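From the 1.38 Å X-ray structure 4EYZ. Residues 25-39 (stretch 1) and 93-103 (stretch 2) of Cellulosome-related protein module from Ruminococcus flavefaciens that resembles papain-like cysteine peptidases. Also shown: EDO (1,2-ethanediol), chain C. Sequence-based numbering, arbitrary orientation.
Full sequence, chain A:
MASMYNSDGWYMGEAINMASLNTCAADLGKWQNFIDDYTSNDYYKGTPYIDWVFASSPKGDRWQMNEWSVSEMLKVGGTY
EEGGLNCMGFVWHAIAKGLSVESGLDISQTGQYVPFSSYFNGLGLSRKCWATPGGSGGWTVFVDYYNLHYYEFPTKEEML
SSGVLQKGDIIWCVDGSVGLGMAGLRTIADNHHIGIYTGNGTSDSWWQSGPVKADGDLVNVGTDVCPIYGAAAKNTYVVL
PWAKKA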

ATOM      1  N   ALA A  25     -10.304 -14.131  -4.394  1.00 17.60           N
ATOM      2  CA  ALA A  25     -11.146 -13.449  -5.365  1.00 17.40           C
ATOM      3  C   ALA A  25     -10.787 -11.963  -5.505  1.00 16.10           C
ATOM      4  O   ALA A  25     -10.921 -11.383  -6.586  1.00 16.88           O
ATOM      5  N   ALA A  26     -10.341 -11.349  -4.411  1.00 14.32           N
ATOM      6  CA  ALA A  26     -10.026  -9.921  -4.414  1.00 14.16           C
ATOM      7  C   ALA A  26     -11.209  -9.068  -4.901  1.00 14.28           C
ATOM      8  O   ALA A  26     -11.043  -8.096  -5.631  1.00 14.96           O
ATOM      9  N   ASP A  27     -12.403  -9.416  -4.453  1.00 13.61           N
ATOM     10  CA  ASP A  27     -13.605  -8.696  -4.830  1.00 14.31           C
ATOM     11  C   ASP A  27     -13.593  -7.254  -4.297  1.00 13.92           C
ATOM     12  O   ASP A  27     -13.272  -7.015  -3.131  1.00 14.07           O
ATOM     13  N   LEU A  28     -13.947  -6.300  -5.157  1.00 13.72           N
ATOM     14  CA  LEU A  28     -13.963  -4.893  -4.761  1.00 13.82           C
ATOM     15  C   LEU A  28     -14.882  -4.612  -3.577  1.00 13.41           C
ATOM     16  O   LEU A  28     -14.496  -3.930  -2.635  1.00 13.75           O
ATOM     17  N   GLY A  29     -16.111  -5.106  -3.621  1.00 14.50           N
ATOM     18  CA  GLY A  29     -17.042  -4.812  -2.553  1.00 14.99           C
ATOM     19  C   GLY A  29     -16.551  -5.306  -1.208  1.00 15.46           C
ATOM     20  O   GLY A  29     -16.692  -4.622  -0.197  1.00 15.94           O
ATOM     21  N   LYS A  30     -15.984  -6.506  -1.181  1.00 15.38           N
ATOM     22  CA  LYS A  30     -15.457  -7.045   0.067  1.00 15.92           C
ATOM     23  C   LYS A  30     -14.261  -6.240   0.568  1.00 13.60           C
ATOM     24  O   LYS A  30     -14.136  -6.002   1.770  1.00 14.47           O
ATOM     25  N   TRP A  31     -13.407  -5.808  -0.354  1.00 12.83           N
ATOM     26  CA  TRP A  31     -12.281  -4.949  -0.010  1.00 12.04           C
ATOM     27  C   TRP A  31     -12.773  -3.622   0.576  1.00 12.07           C
ATOM     28  O   TRP A  31     -12.256  -3.149   1.590  1.00 12.16           O
ATOM     29  N   GLN A  32     -13.777  -3.017  -0.045  1.00 12.54           N
ATOM     30  CA  GLN A  32     -14.347  -1.783   0.485  1.00 13.06           C
ATOM     31  C   GLN A  32     -14.946  -1.962   1.873  1.00 13.89           C
ATOM     32  O   GLN A  32     -14.781  -1.098   2.744  1.00 13.74           O
ATOM     33  N   ASN A  33     -15.641  -3.073   2.080  1.00 14.62           N
ATOM     34  CA  ASN A  33     -16.202  -3.376   3.391  1.00 14.82           C
ATOM     35  C   ASN A  33     -15.089  -3.560   4.420  1.00 13.95           C
ATOM     36  O   ASN A  33     -15.219  -3.095   5.549  1.00 15.53           O
ATOM     37  N   PHE A  34     -14.015  -4.254   4.038  1.00 13.29           N
ATOM     38  CA  PHE A  34     -12.871  -4.447   4.921  1.00 12.66           C
ATOM     39  C   PHE A  34     -12.270  -3.098   5.301  1.00 11.93           C
ATOM     40  O   PHE A  34     -11.959  -2.854   6.467  1.00 13.05           O
ATOM     41  N   ILE A  35     -12.092  -2.223   4.322  1.00 11.72           N
ATOM     42  CA  ILE A  35     -11.556  -0.901   4.584  1.00 11.96           C
ATOM     43  C   ILE A  35     -12.445  -0.151   5.586  1.00 12.19           C
ATOM     44  O   ILE A  35     -11.952   0.427   6.553  1.00 13.05           O
ATOM     45  N   ASP A  36     -13.755  -0.179   5.377  1.00 12.85           N
ATOM     46  CA  ASP A  36     -14.660   0.503   6.301  1.00 14.48           C
ATOM     47  C   ASP A  36     -14.497  -0.044   7.722  1.00 15.29           C
ATOM     48  O   ASP A  36     -14.449   0.715   8.689  1.00 16.49           O
ATOM     49  N   ASP A  37     -14.403  -1.367   7.840  1.00 15.33           N
ATOM     50  CA  ASP A  37     -14.340  -2.015   9.153  1.00 16.21           C
ATOM     51  C   ASP A  37     -12.988  -1.786   9.834  1.00 15.40           C
ATOM     52  O   ASP A  37     -12.921  -1.450  11.014  1.00 17.01           O
ATOM     53  N   TYR A  38     -11.902  -1.954   9.088  1.00 13.56           N
ATOM     54  CA  TYR A  38     -10.573  -1.952   9.678  1.00 13.43           C
ATOM     55  C   TYR A  38      -9.937  -0.563   9.752  1.00 14.00           C
ATOM     56  O   TYR A  38      -8.883  -0.408  10.343  1.00 14.59           O
ATOM     57  N   THR A  39     -10.605   0.448   9.203  1.00 15.19           N
ATOM     58  CA  THR A  39     -10.259   1.829   9.533  1.00 16.08           C
ATOM     59  C   THR A  39     -10.955   2.308  10.805  1.00 17.70           C
ATOM     60  O   THR A  39     -10.567   3.319  11.371  1.00 19.21           O
ATOM     61  N   HIS A  93       0.232  -5.287   4.507  1.00  8.60           N
ATOM     62  CA  HIS A  93      -0.505  -5.974   5.540  1.00  9.30           C
ATOM     63  C   HIS A  93      -2.010  -5.806   5.344  1.00  9.09           C
ATOM     64  O   HIS A  93      -2.759  -6.782   5.411  1.00  9.83           O
ATOM     65  N   ALA A  94      -2.454  -4.578   5.083  1.00  9.07           N
ATOM     66  CA  ALA A  94      -3.882  -4.327   4.912  1.00 10.11           C
ATOM     67  C   ALA A  94      -4.444  -5.156   3.763  1.00  9.43           C
ATOM     68  O   ALA A  94      -5.511  -5.760   3.887  1.00  9.54           O
ATOM     69  N   ILE A  95      -3.758  -5.162   2.627  1.00  9.00           N
ATOM     70  CA  ILE A  95      -4.272  -5.958   1.511  1.00  9.32           C
ATOM     71  C   ILE A  95      -4.276  -7.450   1.877  1.00  9.79           C
ATOM     72  O   ILE A  95      -5.257  -8.155   1.647  1.00 10.65           O
ATOM     73  N   ALA A  96      -3.175  -7.931   2.442  1.00 10.06           N
ATOM     74  CA  ALA A  96      -3.057  -9.346   2.805  1.00 10.70           C
ATOM     75  C   ALA A  96      -4.125  -9.740   3.817  1.00 10.57           C
ATOM     76  O   ALA A  96      -4.745 -10.810   3.715  1.00 11.09           O
ATOM     77  N   LYS A  97      -4.350  -8.874   4.792  1.00 10.50           N
ATOM     78  CA  LYS A  97      -5.345  -9.147   5.814  1.00 11.16           C
ATOM     79  C   LYS A  97      -6.736  -9.169   5.186  1.00 11.05           C
ATOM     80  O   LYS A  97      -7.549 -10.046   5.481  1.00 12.11           O
ATOM     81  N   GLY A  98      -7.020  -8.219   4.303  1.00 10.74           N
ATOM     82  CA  GLY A  98      -8.299  -8.232   3.616  1.00 11.75           C
ATOM     83  C   GLY A  98      -8.491  -9.528   2.850  1.00 11.66           C
ATOM     84  O   GLY A  98      -9.581 -10.119   2.864  1.00 13.18           O
ATOM     85  N   LEU A  99      -7.442  -9.994   2.182  1.00 11.27           N
ATOM     86  CA  LEU A  99      -7.562 -11.228   1.409  1.00 11.52           C
ATOM     87  C   LEU A  99      -7.791 -12.431   2.321  1.00 12.16           C
ATOM     88  O   LEU A  99      -8.507 -13.366   1.963  1.00 13.16           O
ATOM     89  N   SER A 100      -7.160 -12.403   3.490  1.00 11.88           N
ATOM     90  CA  SER A 100      -7.340 -13.438   4.493  1.00 12.46           C
ATOM     91  C   SER A 100      -8.777 -13.443   5.036  1.00 14.42           C
ATOM     92  O   SER A 100      -9.399 -14.504   5.173  1.00 15.00           O
ATOM     93  N   VAL A 101      -9.313 -12.264   5.334  1.00 14.14           N
ATOM     94  CA  VAL A 101     -10.692 -12.171   5.802  1.00 14.88           C
ATOM     95  C   VAL A 101     -11.660 -12.717   4.731  1.00 15.78           C
ATOM     96  O   VAL A 101     -12.589 -13.475   5.037  1.00 17.87           O
ATOM     97  N   GLU A 102     -11.424 -12.354   3.475  1.00 14.46           N
ATOM     98  CA  GLU A 102     -12.315 -12.730   2.380  1.00 15.65           C
ATOM     99  C   GLU A 102     -12.261 -14.233   2.098  1.00 16.57           C
ATOM    100  O   GLU A 102     -13.296 -14.853   1.857  1.00 18.29           O
ATOM    101  N   SER A 103     -11.059 -14.811   2.122  1.00 16.68           N
ATOM    102  CA  SER A 103     -10.839 -16.186   1.666  1.00 17.50           C
ATOM    103  C   SER A 103     -10.873 -17.230   2.773  1.00 18.05           C
ATOM    104  O   SER A 103     -11.104 -18.410   2.503  1.00 19.60           O
TER

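A carboxylate at a helix interface is costly to bury unless each of its oxygens finds a donor, and the contact between helices 28-38 and 93-103 illustrates how that debt is paid. The helix axes approach to 9.8 Å with their directions 115° apart, and Glu102 occupies one end of the contact. Its CA-to-CB bond points toward the other stretch, and chi1 and chi2, both t, extend the carboxylate to the loop preceding helix 28-38. There the main chain supplies donors: Asp27 N gives a well-aligned hydrogen bond to Glu102 OE2 (3.0 Å), while Ala26 N gives a weak one to Glu102 OE1 (3.0 Å, 124° at the hydrogen). Beside these bonds, Ala26 CB meets Leu99 CD2 at 4.1 Å.

Waters complete the arrangement. Water 1 donates to Asp27 O (2.9 Å) and, weakly, to Glu102 OE1 (2.8 Å). Lys30, in an mttt rotamer, makes no direct salt bridge; its CD lies 3.7 Å from Glu102 OE2, and its ammonium works through solvent. Water 2 accepts from Lys30 NZ (2.8 Å) and donates to Glu102 OE2 (2.7 Å), and water 3 accepts from Lys30 NZ (2.7 Å) and donates to Glu102 O (2.8 Å). Asp27, with chi1 t, turns its own carboxylate to its helix instead: OD2 accepts from Lys30 N (3.0 Å), an N-cap bond that satisfies an amide in the first turn.

Beyond this polar end the packing is largely apolar. Phe34 (chi1 t) points toward helix 93-103 and fits as a knob among Ala94, Lys97, Gly98 and Val101. Gly98 lets the ring come close: its CA lies 3.6 Å from the Phe34 ring centroid, almost on the ring normal. An ideal CB on Gly98 would fall 3.1 Å from Trp31 CZ3 and 3.4 Å from Phe34 CD2, tight in both cases. Trp31, also t, starts sideways, but its end reaches Ile95, with CH2 3.7 Å from Ile95 CG1; its NE1 is hydrogen-bonded elsewhere in the structure.

At the other end, Lys97 combines both roles. Chi1 t and chi2 p bring its CG to 3.6 Å from Phe34 CZ, and the extended remainder carries the amine to a second solvent site. Lys97 NZ donates to O1 (3.0 Å) and O2 (2.9 Å) of a 1,2-ethanediol, probably from the crystallisation liquor, and to water 4 (3.0 Å from NZ). The same water is hydrogen-bonded to Tyr38 OH (3.0 Å), bridging the helices. Tyr38, chi1 m, also sets its OH 4.0 Å from Val101 CG2.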

ATOM      1  CB  ALA A  25     -12.608 -13.599  -4.994  1.00 18.16           C
ATOM      2  CB  ALA A  26      -8.768  -9.645  -5.244  1.00 15.24           C
ATOM      3  CB  ASP A  27     -14.822  -9.436  -4.278  1.00 16.74           C
ATOM      4  CG  ASP A  27     -16.110  -8.697  -4.531  1.00 19.10           C
ATOM      5  OD1 ASP A  27     -16.577  -8.706  -5.693  1.00 22.22           O
ATOM      6  OD2 ASP A  27     -16.644  -8.104  -3.572  1.00 19.86           O
ATOM      7  CB  LEU A  28     -14.363  -4.011  -5.934  1.00 15.39           C
ATOM      8  CG  LEU A  28     -14.490  -2.523  -5.603  1.00 16.90           C
ATOM      9  CD1 LEU A  28     -13.135  -1.942  -5.253  1.00 17.62           C
ATOM     10  CD2 LEU A  28     -15.116  -1.786  -6.774  1.00 19.25           C
ATOM     11  CB  LYS A  30     -15.115  -8.518  -0.091  1.00 18.66           C
ATOM     12  CG  LYS A  30     -16.381  -9.378  -0.215  1.00 23.58           C
ATOM     13  CD  LYS A  30     -16.073 -10.831  -0.264  1.00 26.72           C
ATOM     14  CE  LYS A  30     -17.356 -11.634  -0.173  1.00 28.33           C
ATOM     15  NZ  LYS A  30     -17.123 -13.063  -0.468  1.00 29.86           N
ATOM     16  CB  TRP A  31     -11.418  -4.757  -1.250  1.00 11.15           C
ATOM     17  CG  TRP A  31     -10.234  -3.847  -1.180  1.00 10.17           C
ATOM     18  CD1 TRP A  31      -9.895  -2.924  -2.129  1.00 10.82           C
ATOM     19  CD2 TRP A  31      -9.175  -3.811  -0.201  1.00 10.53           C
ATOM     20  NE1 TRP A  31      -8.725  -2.311  -1.801  1.00 11.03           N
ATOM     21  CE2 TRP A  31      -8.254  -2.839  -0.631  1.00 10.40           C
ATOM     22  CE3 TRP A  31      -8.924  -4.488   0.999  1.00 11.08           C
ATOM     23  CZ2 TRP A  31      -7.104  -2.519   0.092  1.00 10.46           C
ATOM     24  CZ3 TRP A  31      -7.776  -4.180   1.707  1.00 11.68           C
ATOM     25  CH2 TRP A  31      -6.877  -3.203   1.251  1.00 11.14           C
ATOM     26  CB  GLN A  32     -15.372  -1.216  -0.481  1.00 12.93           C
ATOM     27  CG  GLN A  32     -14.739  -0.758  -1.784  1.00 13.12           C
ATOM     28  CD  GLN A  32     -15.740  -0.197  -2.768  1.00 14.79           C
ATOM     29  OE1 GLN A  32     -16.916  -0.548  -2.746  1.00 17.71           O
ATOM     30  NE2 GLN A  32     -15.275   0.667  -3.645  1.00 14.66           N
ATOM     31  CB  ASN A  33     -17.096  -4.628   3.357  1.00 18.52           C
ATOM     32  CG  ASN A  33     -18.388  -4.419   2.586  1.00 24.28           C
ATOM     33  OD1 ASN A  33     -18.791  -3.288   2.292  1.00 25.96           O
ATOM     34  ND2 ASN A  33     -19.056  -5.521   2.266  1.00 27.51           N
ATOM     35  CB  PHE A  34     -11.820  -5.343   4.249  1.00 13.04           C
ATOM     36  CG  PHE A  34     -10.551  -5.455   5.021  1.00 12.94           C
ATOM     37  CD1 PHE A  34     -10.427  -6.394   6.030  1.00 13.85           C
ATOM     38  CD2 PHE A  34      -9.485  -4.616   4.754  1.00 13.01           C
ATOM     39  CE1 PHE A  34      -9.262  -6.487   6.762  1.00 13.78           C
ATOM     40  CE2 PHE A  34      -8.319  -4.702   5.484  1.00 13.07           C
ATOM     41  CZ  PHE A  34      -8.204  -5.648   6.488  1.00 13.61           C
ATOM     42  CB  ILE A  35     -11.436  -0.120   3.269  1.00 11.93           C
ATOM     43  CG1 ILE A  35     -10.311  -0.707   2.415  1.00 11.97           C
ATOM     44  CG2 ILE A  35     -11.181   1.360   3.540  1.00 13.15           C
ATOM     45  CD1 ILE A  35     -10.356  -0.271   0.954  1.00 12.82           C
ATOM     46  CB  ASP A  36     -16.115   0.349   5.859  1.00 16.25           C
ATOM     47  CG  ASP A  36     -16.452   1.167   4.635  1.00 18.29           C
ATOM     48  OD1 ASP A  36     -15.660   2.038   4.237  1.00 18.96           O
ATOM     49  OD2 ASP A  36     -17.535   0.944   4.064  1.00 19.95           O
ATOM     50  CB  ASP A  37     -14.601  -3.524   9.029  1.00 18.81           C
ATOM     51  CG  ASP A  37     -16.042  -3.852   8.684  1.00 23.65           C
ATOM     52  OD1 ASP A  37     -16.917  -2.963   8.815  1.00 25.28           O
ATOM     53  OD2 ASP A  37     -16.295  -5.014   8.287  1.00 26.16           O
ATOM     54  CB  TYR A  38      -9.659  -2.962   8.970  1.00 12.70           C
ATOM     55  CG  TYR A  38      -9.905  -4.369   9.462  1.00 13.24           C
ATOM     56  CD1 TYR A  38     -11.038  -5.064   9.093  1.00 14.16           C
ATOM     57  CD2 TYR A  38      -8.995  -5.001  10.312  1.00 13.85           C
ATOM     58  CE1 TYR A  38     -11.276  -6.349   9.558  1.00 15.60           C
ATOM     59  CE2 TYR A  38      -9.224  -6.270  10.787  1.00 15.02           C
ATOM     60  CZ  TYR A  38     -10.361  -6.950  10.396  1.00 15.84           C
ATOM     61  OH  TYR A  38     -10.577  -8.225  10.867  1.00 19.02           O
ATOM     62  CB  THR A  39     -10.641   2.838   8.428  1.00 15.08           C
ATOM     63  OG1 THR A  39     -12.026   2.709   8.087  1.00 15.57           O
ATOM     64  CG2 THR A  39      -9.774   2.652   7.191  1.00 14.12           C
ATOM     65  CB  HIS A  93      -0.099  -5.476   6.920  1.00  9.19           C
ATOM     66  CG  HIS A  93      -0.579  -6.372   8.004  1.00  9.67           C
ATOM     67  ND1 HIS A  93      -1.904  -6.430   8.382  1.00 10.14           N
ATOM     68  CD2 HIS A  93       0.069  -7.298   8.740  1.00 10.29           C
ATOM     69  CE1 HIS A  93      -2.049  -7.361   9.305  1.00  9.73           C
ATOM     70  NE2 HIS A  93      -0.862  -7.890   9.554  1.00 10.54           N
ATOM     71  CB  ALA A  94      -4.145  -2.851   4.681  1.00 11.09           C
ATOM     72  CB  ILE A  95      -3.481  -5.725   0.213  1.00  9.39           C
ATOM     73  CG1 ILE A  95      -3.617  -4.281  -0.247  1.00  9.55           C
ATOM     74  CG2 ILE A  95      -3.964  -6.665  -0.887  1.00 10.20           C
ATOM     75  CD1 ILE A  95      -2.705  -3.924  -1.414  1.00 10.06           C
ATOM     76  CB  ALA A  96      -1.685  -9.632   3.369  1.00 11.73           C
ATOM     77  CB  LYS A  97      -5.267  -8.099   6.919  1.00 11.18           C
ATOM     78  CG  LYS A  97      -6.274  -8.279   8.057  1.00 11.99           C
ATOM     79  CD  LYS A  97      -6.138  -9.609   8.759  1.00 13.00           C
ATOM     80  CE  LYS A  97      -7.102  -9.693   9.916  1.00 13.65           C
ATOM     81  NZ  LYS A  97      -7.055 -11.029  10.554  1.00 15.72           N
ATOM     82  CB  LEU A  99      -6.312 -11.462   0.580  1.00 12.01           C
ATOM     83  CG  LEU A  99      -6.037 -10.460  -0.534  1.00 12.64           C
ATOM     84  CD1 LEU A  99      -4.684 -10.767  -1.166  1.00 13.04           C
ATOM     85  CD2 LEU A  99      -7.150 -10.457  -1.584  1.00 13.78           C
ATOM     86  CB  SER A 100      -6.303 -13.225   5.608  1.00 13.23           C
ATOM     87  OG  SER A 100      -6.540 -14.065   6.713  1.00 15.09           O
ATOM     88  CB  VAL A 101     -11.045 -10.707   6.199  1.00 15.31           C
ATOM     89  CG1 VAL A 101     -12.550 -10.528   6.387  1.00 17.49           C
ATOM     90  CG2 VAL A 101     -10.279 -10.295   7.453  1.00 16.17           C
ATOM     91  CB  GLU A 102     -11.919 -11.946   1.121  1.00 15.82           C
ATOM     92  CG  GLU A 102     -12.689 -12.315  -0.144  1.00 16.73           C
ATOM     93  CD  GLU A 102     -12.213 -11.573  -1.390  1.00 17.47           C
ATOM     94  OE1 GLU A 102     -11.010 -11.208  -1.468  1.00 19.21           O
ATOM     95  OE2 GLU A 102     -13.047 -11.337  -2.297  1.00 17.53           O
ATOM     96  CB  SER A 103      -9.473 -16.303   0.984  1.00 17.02           C
ATOM     97  OG  SER A 103      -8.420 -16.070   1.915  1.00 16.19           O
TER
HETATM   98  C1  EDO C 301      -3.865 -11.874  12.663  1.00 24.63           C
HETATM   99  O1  EDO C 301      -4.901 -10.899  12.661  1.00 22.61           O
HETATM  100  C2  EDO C 301      -3.382 -12.039  11.238  1.00 24.29           C
HETATM  101  O2  EDO C 301      -4.496 -12.359  10.377  1.00 23.30           O
HETATM  102  O   HOH W   1     -11.301  -8.384  -1.558  1.00 21.33           O
HETATM  103  O   HOH W   2     -15.247 -12.888  -2.501  1.00 27.54           O
HETATM  104  O   HOH W   3     -15.855 -13.739   1.802  1.00 37.08           O
HETATM  105  O   HOH W   4      -8.970 -10.082  12.670  1.00 35.31           O